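Local coordinates for protein restriction endonuclease EcoP15I, modification subunit (Escherichia coli, PDB 4ZCF) that methylates the N6 of one adenine in the DNA site 5'-CAGCAG-3', using S-adenosyl-L-methionine, and joins the Res subunit for restriction, at residues T466-E471 against T486-T491; H95-G100 against F507-L512; K75-E80 against M513-A518. All blocks are in the same frame, centred on the assembly; numbering follows the deposited sequence.

Contact 1 of 3, residues T466-E471 against T486-T491; sequences TVQLDE and TIFDLT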
loop_
_atom_site.group_PDB
_atom_site.type_symbol
_atom_site.label_atom_id
_atom_site.label_comp_id
_atom_site.label_asym_id
_atom_site.label_seq_id
_atom_site.Cartn_x
_atom_site.Cartn_y
_atom_site.Cartn_z
ATOM N N THR A 466 -20.943 -2.836 -6.723
ATOM C CA THR A 466 -21.257 -2.496 -5.326
ATOM C C THR A 466 -21.940 -3.648 -4.605
ATOM O O THR A 466 -22.786 -4.326 -5.176
ATOM C CB THR A 466 -21.958 -1.118 -5.095
ATOM O OG1 THR A 466 -23.318 -1.148 -5.553
ATOM C CG2 THR A 466 -21.181 0.074 -5.695
ATOM N N VAL A 467 -21.557 -3.855 -3.342
ATOM C CA VAL A 467 -22.070 -4.918 -2.491
ATOM C C VAL A 467 -22.829 -4.348 -1.289
ATOM O O VAL A 467 -22.386 -3.387 -0.676
ATOM C CB VAL A 467 -20.967 -5.936 -2.083
ATOM C CG1 VAL A 467 -21.596 -7.223 -1.537
ATOM C CG2 VAL A 467 -20.047 -6.252 -3.271
ATOM N N GLN A 468 -23.972 -4.948 -0.974
ATOM C CA GLN A 468 -24.826 -4.532 0.117
ATOM C C GLN A 468 -25.503 -5.734 0.785
ATOM O O GLN A 468 -26.154 -6.534 0.122
ATOM C CB GLN A 468 -25.858 -3.490 -0.396
ATOM C CG GLN A 468 -26.768 -2.863 0.677
ATOM C CD GLN A 468 -26.029 -2.385 1.895
ATOM O OE1 GLN A 468 -25.226 -1.427 1.859
ATOM N NE2 GLN A 468 -26.296 -3.051 3.009
ATOM N N LEU A 469 -25.336 -5.851 2.107
ATOM C CA LEU A 469 -25.943 -6.900 2.930
ATOM C C LEU A 469 -27.431 -6.668 3.049
ATOM O O LEU A 469 -27.868 -5.532 3.243
ATOM C CB LEU A 469 -25.302 -6.924 4.335
ATOM C CG LEU A 469 -25.742 -8.044 5.292
ATOM C CD1 LEU A 469 -25.379 -9.432 4.757
ATOM C CD2 LEU A 469 -25.168 -7.834 6.686
ATOM N N ASP A 470 -28.206 -7.752 2.985
ATOM C CA ASP A 470 -29.666 -7.743 3.122
ATOM C C ASP A 470 -30.114 -7.551 4.615
ATOM O O ASP A 470 -31.024 -8.235 5.096
ATOM C CB ASP A 470 -30.231 -9.039 2.506
ATOM C CG ASP A 470 -31.606 -8.898 1.891
ATOM O OD1 ASP A 470 -31.792 -7.983 1.041
ATOM O OD2 ASP A 470 -32.483 -9.743 2.202
ATOM N N GLU A 471 -29.455 -6.617 5.332
ATOM C CA GLU A 471 -29.709 -6.243 6.727
ATOM C C GLU A 471 -31.073 -5.519 6.805
ATOM O O GLU A 471 -31.264 -4.529 6.099
ATOM C CB GLU A 471 -28.560 -5.336 7.233
ATOM C CG GLU A 471 -28.693 -4.783 8.644
ATOM C CD GLU A 471 -27.898 -3.512 8.908
ATOM O OE1 GLU A 471 -28.481 -2.557 9.470
ATOM O OE2 GLU A 471 -26.700 -3.463 8.545
ATOM N N THR A 486 -35.362 -4.148 3.832
ATOM C CA THR A 486 -33.895 -4.279 3.933
ATOM C C THR A 486 -33.185 -3.061 3.329
ATOM O O THR A 486 -33.762 -2.395 2.468
ATOM C CB THR A 486 -33.359 -5.634 3.390
ATOM O OG1 THR A 486 -33.458 -5.713 1.966
ATOM C CG2 THR A 486 -34.014 -6.842 4.034
ATOM N N ILE A 487 -31.933 -2.765 3.788
ATOM C CA ILE A 487 -31.087 -1.655 3.290
ATOM C C ILE A 487 -30.816 -1.887 1.800
ATOM O O ILE A 487 -30.681 -0.927 1.036
ATOM C CB ILE A 487 -29.725 -1.494 4.057
ATOM C CG1 ILE A 487 -29.788 -1.840 5.557
ATOM C CG2 ILE A 487 -29.044 -0.112 3.786
ATOM C CD1 ILE A 487 -30.557 -0.823 6.493
ATOM N N PHE A 488 -30.721 -3.177 1.399
ATOM C CA PHE A 488 -30.500 -3.574 0.011
ATOM C C PHE A 488 -31.617 -3.051 -0.894
ATOM O O PHE A 488 -31.329 -2.632 -2.013
ATOM C CB PHE A 488 -30.347 -5.102 -0.130
ATOM C CG PHE A 488 -30.123 -5.512 -1.566
ATOM C CD1 PHE A 488 -28.849 -5.457 -2.133
ATOM C CD2 PHE A 488 -31.197 -5.884 -2.377
ATOM C CE1 PHE A 488 -28.649 -5.784 -3.477
ATOM C CE2 PHE A 488 -30.998 -6.197 -3.728
ATOM C CZ PHE A 488 -29.724 -6.157 -4.266
ATOM N N ASP A 489 -32.878 -3.100 -0.415
ATOM C CA ASP A 489 -34.070 -2.655 -1.138
ATOM C C ASP A 489 -34.008 -1.165 -1.476
ATOM O O ASP A 489 -34.336 -0.791 -2.604
ATOM C CB ASP A 489 -35.350 -2.971 -0.338
ATOM C CG ASP A 489 -35.659 -4.438 -0.149
ATOM O OD1 ASP A 489 -35.402 -5.222 -1.083
ATOM O OD2 ASP A 489 -36.246 -4.788 0.901
ATOM N N LEU A 490 -33.552 -0.331 -0.509
ATOM C CA LEU A 490 -33.369 1.123 -0.661
ATOM C C LEU A 490 -32.240 1.408 -1.616
ATOM O O LEU A 490 -32.320 2.372 -2.388
ATOM C CB LEU A 490 -33.004 1.777 0.662
ATOM C CG LEU A 490 -34.052 1.865 1.724
ATOM C CD1 LEU A 490 -33.401 1.691 3.077
ATOM C CD2 LEU A 490 -34.833 3.197 1.628
ATOM N N THR A 491 -31.159 0.598 -1.518
ATOM C CA THR A 491 -29.973 0.686 -2.365
ATOM C C THR A 491 -30.354 0.389 -3.794
ATOM O O THR A 491 -30.013 1.184 -4.659
ATOM C CB THR A 491 -28.841 -0.215 -1.826
ATOM O OG1 THR A 491 -28.545 0.208 -0.498
ATOM C CG2 THR A 491 -27.576 -0.176 -2.694
#

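Contact 2 of 3, residues H95-G100 against F507-L512; sequences HLLIKG and FKVYQL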
loop_
_atom_site.group_PDB
_atom_site.type_symbol
_atom_site.label_atom_id
_atom_site.label_comp_id
_atom_site.label_asym_id
_atom_site.label_seq_id
_atom_site.Cartn_x
_atom_site.Cartn_y
_atom_site.Cartn_z
ATOM N N HIS A 95 -22.582 -2.656 -15.285
ATOM C CA HIS A 95 -22.672 -2.349 -13.864
ATOM C C HIS A 95 -23.297 -3.459 -13.027
ATOM O O HIS A 95 -24.298 -4.049 -13.435
ATOM C CB HIS A 95 -23.416 -1.023 -13.661
ATOM C CG HIS A 95 -22.856 0.109 -14.462
ATOM N ND1 HIS A 95 -21.663 0.712 -14.122
ATOM C CD2 HIS A 95 -23.311 0.668 -15.606
ATOM C CE1 HIS A 95 -21.460 1.648 -15.034
ATOM N NE2 HIS A 95 -22.421 1.653 -15.944
ATOM N N LEU A 96 -22.729 -3.722 -11.825
ATOM C CA LEU A 96 -23.232 -4.783 -10.940
ATOM C C LEU A 96 -23.584 -4.314 -9.557
ATOM O O LEU A 96 -22.853 -3.555 -8.965
ATOM C CB LEU A 96 -22.224 -5.970 -10.812
ATOM C CG LEU A 96 -21.546 -6.497 -12.078
ATOM C CD1 LEU A 96 -20.330 -7.318 -11.738
ATOM C CD2 LEU A 96 -22.520 -7.255 -12.963
ATOM N N LEU A 97 -24.672 -4.842 -9.014
ATOM C CA LEU A 97 -25.090 -4.675 -7.627
ATOM C C LEU A 97 -25.304 -6.114 -7.090
ATOM O O LEU A 97 -26.022 -6.911 -7.712
ATOM C CB LEU A 97 -26.328 -3.758 -7.461
ATOM C CG LEU A 97 -27.064 -3.842 -6.118
ATOM C CD1 LEU A 97 -26.248 -3.236 -4.963
ATOM C CD2 LEU A 97 -28.436 -3.225 -6.211
ATOM N N ILE A 98 -24.589 -6.466 -6.001
ATOM C CA ILE A 98 -24.623 -7.800 -5.390
ATOM C C ILE A 98 -25.163 -7.772 -3.978
ATOM O O ILE A 98 -24.751 -6.936 -3.166
ATOM C CB ILE A 98 -23.294 -8.577 -5.506
ATOM C CG1 ILE A 98 -22.695 -8.428 -6.899
ATOM C CG2 ILE A 98 -23.508 -10.055 -5.187
ATOM C CD1 ILE A 98 -21.254 -8.237 -6.887
ATOM N N LYS A 99 -26.106 -8.693 -3.701
ATOM C CA LYS A 99 -26.747 -8.841 -2.401
ATOM C C LYS A 99 -26.094 -9.989 -1.642
ATOM O O LYS A 99 -25.943 -11.082 -2.171
ATOM C CB LYS A 99 -28.259 -9.099 -2.568
ATOM C CG LYS A 99 -29.053 -9.001 -1.262
ATOM C CD LYS A 99 -30.231 -9.961 -1.254
ATOM C CE LYS A 99 -31.461 -9.467 -1.972
ATOM N NZ LYS A 99 -32.668 -10.236 -1.568
ATOM N N GLY A 100 -25.752 -9.728 -0.398
ATOM C CA GLY A 100 -25.144 -10.691 0.504
ATOM C C GLY A 100 -23.996 -10.101 1.284
ATOM O O GLY A 100 -23.648 -8.927 1.110
ATOM N N PHE A 507 -28.034 -1.426 -14.574
ATOM C CA PHE A 507 -27.126 -2.266 -13.803
ATOM C C PHE A 507 -27.766 -3.646 -13.622
ATOM O O PHE A 507 -28.996 -3.749 -13.570
ATOM C CB PHE A 507 -26.823 -1.626 -12.414
ATOM C CG PHE A 507 -28.023 -1.462 -11.502
ATOM C CD1 PHE A 507 -28.943 -0.445 -11.713
ATOM C CD2 PHE A 507 -28.234 -2.336 -10.437
ATOM C CE1 PHE A 507 -30.063 -0.323 -10.900
ATOM C CE2 PHE A 507 -29.348 -2.199 -9.611
ATOM C CZ PHE A 507 -30.253 -1.192 -9.845
ATOM N N LYS A 508 -26.927 -4.698 -13.473
ATOM C CA LYS A 508 -27.390 -6.056 -13.226
ATOM C C LYS A 508 -27.345 -6.370 -11.736
ATOM O O LYS A 508 -26.469 -5.877 -11.024
ATOM C CB LYS A 508 -26.588 -7.069 -14.050
ATOM C CG LYS A 508 -27.116 -7.226 -15.480
ATOM C CD LYS A 508 -26.146 -7.899 -16.448
ATOM C CE LYS A 508 -25.748 -9.327 -16.128
ATOM N NZ LYS A 508 -24.727 -9.838 -17.091
ATOM N N VAL A 509 -28.339 -7.140 -11.255
ATOM C CA VAL A 509 -28.457 -7.577 -9.855
ATOM C C VAL A 509 -28.062 -9.066 -9.770
ATOM O O VAL A 509 -28.381 -9.849 -10.663
ATOM C CB VAL A 509 -29.846 -7.268 -9.201
ATOM C CG1 VAL A 509 -29.935 -7.780 -7.763
ATOM C CG2 VAL A 509 -30.143 -5.777 -9.229
ATOM N N TYR A 510 -27.310 -9.406 -8.719
ATOM C CA TYR A 510 -26.833 -10.728 -8.352
ATOM C C TYR A 510 -27.009 -10.851 -6.866
ATOM O O TYR A 510 -27.021 -9.832 -6.174
ATOM C CB TYR A 510 -25.361 -10.906 -8.730
ATOM C CG TYR A 510 -25.186 -11.212 -10.192
ATOM C CD1 TYR A 510 -25.249 -12.515 -10.660
ATOM C CD2 TYR A 510 -25.047 -10.190 -11.124
ATOM C CE1 TYR A 510 -25.122 -12.801 -12.019
ATOM C CE2 TYR A 510 -24.942 -10.463 -12.489
ATOM C CZ TYR A 510 -25.007 -11.766 -12.933
ATOM O OH TYR A 510 -24.861 -12.035 -14.270
ATOM N N GLN A 511 -27.217 -12.074 -6.383
ATOM C CA GLN A 511 -27.433 -12.356 -4.963
ATOM C C GLN A 511 -26.844 -13.692 -4.522
ATOM O O GLN A 511 -26.737 -14.621 -5.324
ATOM C CB GLN A 511 -28.931 -12.301 -4.618
ATOM C CG GLN A 511 -29.814 -13.213 -5.477
ATOM C CD GLN A 511 -31.246 -12.807 -5.343
ATOM O OE1 GLN A 511 -31.898 -13.052 -4.320
ATOM N NE2 GLN A 511 -31.745 -12.110 -6.350
ATOM N N LEU A 512 -26.476 -13.788 -3.242
ATOM C CA LEU A 512 -25.970 -15.038 -2.685
ATOM C C LEU A 512 -27.138 -16.015 -2.486
ATOM O O LEU A 512 -28.222 -15.604 -2.041
ATOM C CB LEU A 512 -25.244 -14.818 -1.344
ATOM C CG LEU A 512 -23.897 -14.139 -1.347
ATOM C CD1 LEU A 512 -23.420 -13.965 0.060
ATOM C CD2 LEU A 512 -22.873 -14.899 -2.189
#

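Contact 3 of 3, residues K75-E80 against M513-A518; sequences KTLLAE and MPDFRA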
loop_
_atom_site.group_PDB
_atom_site.type_symbol
_atom_site.label_atom_id
_atom_site.label_comp_id
_atom_site.label_asym_id
_atom_site.label_seq_id
_atom_site.Cartn_x
_atom_site.Cartn_y
_atom_site.Cartn_z
ATOM N N LYS A 75 -19.406 -20.774 1.296
ATOM C CA LYS A 75 -20.470 -21.658 1.794
ATOM C C LYS A 75 -21.762 -21.434 0.950
ATOM O O LYS A 75 -22.820 -21.968 1.293
ATOM C CB LYS A 75 -20.803 -21.198 3.238
ATOM C CG LYS A 75 -20.337 -22.079 4.387
ATOM C CD LYS A 75 -20.838 -21.472 5.704
ATOM C CE LYS A 75 -20.590 -22.344 6.914
ATOM N NZ LYS A 75 -20.944 -21.651 8.187
ATOM N N THR A 76 -21.692 -20.571 -0.083
ATOM C CA THR A 76 -22.843 -20.162 -0.879
ATOM C C THR A 76 -22.624 -20.302 -2.383
ATOM O O THR A 76 -21.543 -20.668 -2.851
ATOM C CB THR A 76 -23.162 -18.670 -0.564
ATOM O OG1 THR A 76 -21.994 -17.866 -0.757
ATOM C CG2 THR A 76 -23.721 -18.442 0.827
ATOM N N LEU A 77 -23.680 -19.991 -3.143
ATOM C CA LEU A 77 -23.683 -19.913 -4.592
ATOM C C LEU A 77 -24.183 -18.493 -4.961
ATOM O O LEU A 77 -24.688 -17.761 -4.109
ATOM C CB LEU A 77 -24.600 -20.982 -5.229
ATOM C CG LEU A 77 -24.458 -22.463 -4.834
ATOM C CD1 LEU A 77 -25.393 -23.319 -5.674
ATOM C CD2 LEU A 77 -23.023 -22.982 -5.028
ATOM N N LEU A 78 -24.090 -18.144 -6.236
ATOM C CA LEU A 78 -24.544 -16.871 -6.768
ATOM C C LEU A 78 -25.582 -17.093 -7.872
ATOM O O LEU A 78 -25.490 -18.048 -8.642
ATOM C CB LEU A 78 -23.361 -16.036 -7.307
ATOM C CG LEU A 78 -23.648 -14.537 -7.508
ATOM C CD1 LEU A 78 -23.531 -13.784 -6.209
ATOM C CD2 LEU A 78 -22.775 -13.949 -8.571
ATOM N N ALA A 79 -26.577 -16.211 -7.921
ATOM C CA ALA A 79 -27.620 -16.227 -8.927
ATOM C C ALA A 79 -28.020 -14.806 -9.220
ATOM O O ALA A 79 -27.798 -13.921 -8.395
ATOM C CB ALA A 79 -28.818 -17.023 -8.450
ATOM N N GLU A 80 -28.619 -14.604 -10.404
ATOM C CA GLU A 80 -29.122 -13.345 -10.945
ATOM C C GLU A 80 -30.494 -13.037 -10.432
ATOM O O GLU A 80 -31.239 -13.948 -10.085
ATOM C CB GLU A 80 -29.339 -13.506 -12.452
ATOM C CG GLU A 80 -28.109 -13.625 -13.305
ATOM C CD GLU A 80 -28.461 -13.481 -14.767
ATOM O OE1 GLU A 80 -28.531 -12.330 -15.257
ATOM O OE2 GLU A 80 -28.714 -14.523 -15.411
ATOM N N MET A 513 -26.908 -17.306 -2.798
ATOM C CA MET A 513 -27.934 -18.372 -2.658
ATOM C C MET A 513 -27.432 -19.465 -1.745
ATOM O O MET A 513 -26.228 -19.755 -1.790
ATOM C CB MET A 513 -28.275 -19.022 -4.021
ATOM C CG MET A 513 -28.792 -18.057 -5.050
ATOM S SD MET A 513 -30.425 -17.365 -4.687
ATOM C CE MET A 513 -31.474 -18.679 -5.264
ATOM N N PRO A 514 -28.343 -20.142 -0.981
ATOM C CA PRO A 514 -27.906 -21.286 -0.144
ATOM C C PRO A 514 -27.348 -22.397 -1.025
ATOM O O PRO A 514 -27.852 -22.553 -2.137
ATOM C CB PRO A 514 -29.190 -21.724 0.574
ATOM C CG PRO A 514 -30.310 -21.136 -0.186
ATOM C CD PRO A 514 -29.795 -19.885 -0.824
ATOM N N ASP A 515 -26.261 -23.087 -0.597
ATOM C CA ASP A 515 -25.639 -24.144 -1.421
ATOM C C ASP A 515 -26.431 -25.460 -1.381
ATOM O O ASP A 515 -26.061 -26.368 -0.635
ATOM C CB ASP A 515 -24.154 -24.353 -1.038
ATOM C CG ASP A 515 -23.367 -25.390 -1.843
ATOM O OD1 ASP A 515 -23.950 -26.005 -2.775
ATOM O OD2 ASP A 515 -22.176 -25.584 -1.547
ATOM N N PHE A 516 -27.486 -25.573 -2.218
ATOM C CA PHE A 516 -28.388 -26.739 -2.301
ATOM C C PHE A 516 -27.703 -28.093 -2.613
ATOM O O PHE A 516 -28.246 -29.134 -2.253
ATOM C CB PHE A 516 -29.563 -26.474 -3.277
ATOM C CG PHE A 516 -29.135 -26.369 -4.720
ATOM C CD1 PHE A 516 -28.954 -27.509 -5.495
ATOM C CD2 PHE A 516 -28.875 -25.134 -5.295
ATOM C CE1 PHE A 516 -28.497 -27.418 -6.811
ATOM C CE2 PHE A 516 -28.423 -25.042 -6.614
ATOM C CZ PHE A 516 -28.235 -26.186 -7.362
ATOM N N ARG A 517 -26.532 -28.064 -3.280
ATOM C CA ARG A 517 -25.739 -29.230 -3.700
ATOM C C ARG A 517 -24.780 -29.753 -2.613
ATOM O O ARG A 517 -23.957 -30.638 -2.895
ATOM C CB ARG A 517 -24.956 -28.891 -4.976
ATOM N N ALA A 518 -24.881 -29.218 -1.380
ATOM C CA ALA A 518 -23.994 -29.619 -0.286
ATOM C C ALA A 518 -24.504 -30.801 0.544
ATOM O O ALA A 518 -25.714 -30.981 0.701
ATOM C CB ALA A 518 -23.673 -28.426 0.608
#

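Contact 1 of 3, residues T466-E471 against T486-T491
The backbone of strand segment 466-468 runs at 147° to the first turn of helix 487-491, their axes 9.4 Å apart at closest, and the loop that follows the strand bends over the helix start. One backbone bond joins them: Ile487 N donates to Glu471 O at 3.0 Å, nearly along the C=O axis, with an N-H...O angle of 166°. Thr486, the N-cap residue, holds its OG1 between the backbone N and the carbonyl carbon and gives its proton to Asp470 OD1 at 3.0 Å, reaching that oxygen from 61° above the carboxylate plane. The same OD1 lies 3.4 Å from Phe488 CB. In turn, Thr486 N donates to Asp489 OD2 at 3.1 Å, the N3-to-N-cap half of a capping box; the reciprocal bond is not made. The helix N-terminus would probably stabilise the ionised form of both aspartates, and Asp470 also has a long, weak ion pair with Lys99.

Gln468 carries the apolar part. Its CB approaches Phe488 CD1 at 4.0 Å, and its CG, anti to the backbone N, lies 3.7 Å from Thr491 OG1. The bend at chi2 then carries the amide round, so that NE2 meets Leu469 O at 2.9 Å, in the carbonyl plane and on a lone pair; Leu469 O is thus gripped twice, since Glu471 N donates to it as well. Glu471 and Ile487 lie alongside each other, pointing the same way.

The arrangement belongs to a beta-alpha-beta unit of the Rossmann-like methylase sheet, in which helix 487-500 links strand 461-468 to strand 508-514. Phe488 and Thr491 cover Leu97 of the intervening strand 96-99, and Val467 packs on helix 102-113.

Contact 2 of 3, residues H95-G100 against F507-L512
Parallel strands 96-99 and 508-512 pair here in the Rossmann-like sheet, their axes 4.5 Å apart and turned by 22°. Five backbone hydrogen bonds join them, with Leu97 and Lys99 each using both N and O toward the other strand. At the start of the ladder, Lys508 N meets His95 O at 2.7 Å with an N-H...O angle of 170°.

On one face Leu97 lies alongside Phe507, whose CE2 is 3.7 Å from Leu97 CD2; Lys99 and Gln511 follow side by side, CB to CB at 3.9 Å. On the other face Leu96 CD2 reaches Tyr510 CE2 obliquely at 4.0 Å, and Ile98 CG1 crosses to Tyr510 CB at 4.1 Å.

The second shell fixes these groups. Helix 487-500 covers the Leu97 and Phe507 face through Phe488, Leu495 and Ile496. His95 stacks on Phe464 and its ND1 bonds to Phe464 N, while Lys508 NZ leads away to Leu557 O.

At the far end, an alanine in place of Leu512 would remove CG and both methyls, and would probably loosen the packing against Gly100 and against Thr76 of the edge strand. A CB on Gly100 would run into Leu512 CD1 and, with phi at 136°, press on the carbonyl O of Lys99; the glycine CA itself sits 3.7 Å from Leu512 CD1.

Contact 3 of 3, residues K75-E80 against M513-A518
Leu77 and Met513 form an antiparallel hydrogen-bonded pair, so each residue satisfies both the N-H and the C=O of the other. Leu77 N donates to Met513 O at 2.9 Å with an N-H...O angle of 170°, the donor lying in the carbonyl plane. The return bond, Met513 N to Leu77 O at 2.6 Å, is also fairly straight at 163°, but here the donor stands 36° above the carbonyl plane and is not on a lone pair.

Beyond this pair, segment 513-518 turns. Asp515 is the centre of an inverse gamma turn, closed by a weak bond from Phe516 N to Pro514 O, and it opens a type I turn in which Ala518 N donates to Asp515 O at 3.2 Å. Its OD1 accepts weakly from Arg517 N at 3.3 Å, in the manner of an Asx turn, a partner within its own segment.

Polar groups of the first strand find partners elsewhere. Thr76 OG1 is hydrogen-bonded to Glu104 and His108 of helix 102-113, and Glu104 also takes the N-H of Lys75. Glu80 makes a salt bridge to Lys82 and a hydrogen bond to Asn85.

Apolar contacts fill in round the paired backbones. Leu77 CD1 meets Phe516 CE2 at 3.6 Å, the two side chains crossing at about a right angle. On the Leu77 side, Ala79 CB touches Met513 CG at 3.6 Å; the methionine chain bends at chi2 and chi3, leading its end away. Separately, Leu77 CD2 makes a van der Waals contact beside the carboxylate of Asp515, 3.9 Å from its OD1.

Strand 76-80 is the outermost strand of the sheet at this end, flanked by helix 539-552: Leu77 and Ala79 touch Thr548 and Thr544, Phe516 packs on Gln541 and Leu545, and Leu78 O bonds to Thr548 OG1.

In the fold
All three contacts belong to one end of the same large mixed sheet. Contact 2 is the core one, seven of its twelve touching residues being buried, and is held by a regular parallel ladder and apolar faces. Contact 3 shares strand 508-514 but lies at the sheet edge, its centre about 26 Å from the chain centre against 16 and 17 Å for contacts 2 and 1, with two of nine touching residues buried; between its two segments a single residue pair is bonded. Contact 1 sets helix start against strand end and loop, through capping and Gln468 packing. Thr466 O and Ile98 N, probably hydrogen-bonded, join contacts 1 and 2; Gln511 N and Ala79 O likewise join 2 and 3.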